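Local coordinates for protein TRAP-T family transporter, DctP (Periplasmic binding) subunit (Sulfitobacter sp. NAS-14.1, PDB 4PF8) that probably serves as the periplasmic solute-binding subunit of a TRAP transporter, capturing beta-D-galacturonate for uptake into the cell, at residues H40-F45 with G59-A64. Residues are numbered along the deposited sequence; the frame is centred on the assembly and turned at random.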
loop_
_atom_site.group_PDB
_atom_site.type_symbol
_atom_site.label_atom_id
_atom_site.label_comp_id
_atom_site.label_asym_id
_atom_site.label_seq_id
_atom_site.Cartn_x
_atom_site.Cartn_y
_atom_site.Cartn_z
ATOM N N HIS A 40 -4.016 13.466 -5.195
ATOM C CA HIS A 40 -4.185 14.183 -6.446
ATOM C C HIS A 40 -4.773 13.269 -7.496
ATOM O O HIS A 40 -5.620 13.701 -8.303
ATOM C CB HIS A 40 -2.854 14.780 -6.919
ATOM C CG HIS A 40 -2.270 15.753 -5.948
ATOM N ND1 HIS A 40 -2.966 16.848 -5.484
ATOM C CD2 HIS A 40 -1.076 15.772 -5.314
ATOM C CE1 HIS A 40 -2.219 17.510 -4.621
ATOM N NE2 HIS A 40 -1.064 16.883 -4.506
ATOM N N GLY A 41 -4.360 12.004 -7.485
ATOM C CA GLY A 41 -4.948 11.039 -8.397
ATOM C C GLY A 41 -6.450 10.884 -8.191
ATOM O O GLY A 41 -7.229 10.855 -9.148
HETATM N N MSE A 42 -6.853 10.749 -6.935
HETATM C CA MSE A 42 -8.258 10.561 -6.606
HETATM C C MSE A 42 -9.085 11.784 -6.929
HETATM O O MSE A 42 -10.217 11.671 -7.423
HETATM C CB MSE A 42 -8.413 10.223 -5.129
HETATM C CG MSE A 42 -7.867 8.837 -4.780
HETATM SE SE MSE A 42 -8.227 8.374 -2.947
HETATM C CE MSE A 42 -10.123 8.208 -3.071
ATOM N N GLU A 43 -8.534 12.959 -6.667
ATOM C CA GLU A 43 -9.268 14.175 -6.986
ATOM C C GLU A 43 -9.431 14.313 -8.496
ATOM O O GLU A 43 -10.465 14.767 -8.956
ATOM C CB GLU A 43 -8.598 15.403 -6.377
ATOM C CG GLU A 43 -8.620 15.384 -4.846
ATOM C CD GLU A 43 -9.775 16.129 -4.214
ATOM O OE1 GLU A 43 -10.776 16.430 -4.915
ATOM O OE2 GLU A 43 -9.672 16.410 -2.997
ATOM N N ALA A 44 -8.417 13.900 -9.258
ATOM C CA ALA A 44 -8.470 13.995 -10.718
ATOM C C ALA A 44 -9.525 13.043 -11.248
ATOM O O ALA A 44 -10.238 13.378 -12.197
ATOM C CB ALA A 44 -7.123 13.689 -11.344
ATOM N N PHE A 45 -9.600 11.863 -10.644
ATOM C CA PHE A 45 -10.620 10.875 -10.973
ATOM C C PHE A 45 -12.019 11.465 -10.783
ATOM O O PHE A 45 -12.843 11.452 -11.698
ATOM C CB PHE A 45 -10.448 9.626 -10.092
ATOM C CG PHE A 45 -11.621 8.693 -10.125
ATOM C CD1 PHE A 45 -11.863 7.902 -11.229
ATOM C CD2 PHE A 45 -12.483 8.599 -9.041
ATOM C CE1 PHE A 45 -12.954 7.045 -11.269
ATOM C CE2 PHE A 45 -13.567 7.734 -9.073
ATOM C CZ PHE A 45 -13.808 6.964 -10.198
ATOM N N GLY A 59 -19.027 14.136 -6.135
ATOM C CA GLY A 59 -18.488 13.436 -4.991
ATOM C C GLY A 59 -17.333 14.184 -4.396
ATOM O O GLY A 59 -16.937 15.254 -4.859
ATOM N N LYS A 60 -16.789 13.600 -3.350
ATOM C CA LYS A 60 -15.743 14.245 -2.588
ATOM C C LYS A 60 -14.825 13.185 -2.057
ATOM O O LYS A 60 -15.278 12.132 -1.597
ATOM C CB LYS A 60 -16.337 15.032 -1.414
ATOM C CG LYS A 60 -15.270 15.710 -0.560
ATOM C CD LYS A 60 -15.878 16.571 0.540
ATOM C CE LYS A 60 -14.790 17.142 1.434
ATOM N NZ LYS A 60 -15.334 17.604 2.752
ATOM N N VAL A 61 -13.526 13.479 -2.131
ATOM C CA VAL A 61 -12.493 12.671 -1.510
ATOM C C VAL A 61 -12.222 13.189 -0.100
ATOM O O VAL A 61 -12.030 14.383 0.118
ATOM C CB VAL A 61 -11.187 12.727 -2.320
ATOM C CG1 VAL A 61 -10.129 11.814 -1.701
ATOM C CG2 VAL A 61 -11.458 12.334 -3.773
ATOM N N PHE A 62 -12.259 12.276 0.857
ATOM C CA PHE A 62 -12.027 12.601 2.256
ATOM C C PHE A 62 -10.658 12.102 2.631
ATOM O O PHE A 62 -10.413 10.891 2.679
ATOM C CB PHE A 62 -13.104 11.958 3.131
ATOM C CG PHE A 62 -14.464 12.574 2.934
ATOM C CD1 PHE A 62 -15.287 12.162 1.892
ATOM C CD2 PHE A 62 -14.890 13.586 3.749
ATOM C CE1 PHE A 62 -16.505 12.731 1.689
ATOM C CE2 PHE A 62 -16.124 14.169 3.559
ATOM C CZ PHE A 62 -16.939 13.740 2.525
ATOM N N HIS A 63 -9.759 13.051 2.867
ATOM C CA HIS A 63 -8.349 12.753 3.087
ATOM C C HIS A 63 -8.040 12.427 4.547
ATOM O O HIS A 63 -8.895 12.547 5.431
ATOM C CB HIS A 63 -7.510 13.962 2.638
ATOM C CG HIS A 63 -7.743 14.344 1.222
ATOM N ND1 HIS A 63 -7.447 13.497 0.179
ATOM C CD2 HIS A 63 -8.254 15.462 0.659
ATOM C CE1 HIS A 63 -7.773 14.067 -0.968
ATOM N NE2 HIS A 63 -8.267 15.260 -0.703
ATOM N N ALA A 64 -6.817 11.969 4.772
ATOM C CA ALA A 64 -6.260 11.812 6.111
ATOM C C ALA A 64 -6.986 10.766 6.945
ATOM O O ALA A 64 -6.937 10.805 8.183
ATOM C CB ALA A 64 -6.229 13.158 6.838
HETATM O O HOH W 1 -12.771 15.955 -3.517
#
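E43 and H63 meet through one hydrogen bond: NE2 of H63 donates to OE2 of E43 at 2.9 Å, with an N-H...O angle of 153°. The oxygen sits at the imidazole edge, close to the ring plane, and is approached on its anti side, while carboxylate and ring are turned 41° against each other. The other oxygen, OE1, accepts from a water 2.5 Å away, and that water takes the backbone N-H of V61 at 2.9 Å, so the carboxylate is tied to 59-64 twice. A bend at chi2 of E43 (-94°) swings its head over CB of V61. With an alanine here, NE2 of H63 would be likely to lose its acceptor and the water its link to the helix, leaving the imidazole held mainly from its ND1 side. Selenomethionine M42 bends at chi3 and lays CE against CG1 of V61, 3.9 Å apart, while its CB meets CG2. ND2 of N30 is hydrogen-bonded to ND1 of H63, and F84 packs on both M42 and V61. The contact seats helix 37-52 on edge strand 59-62, the two joined to strand 26-29 as a beta-alpha-beta unit, with helix 248-282 alongside and M42 reaching across to strand 84-88.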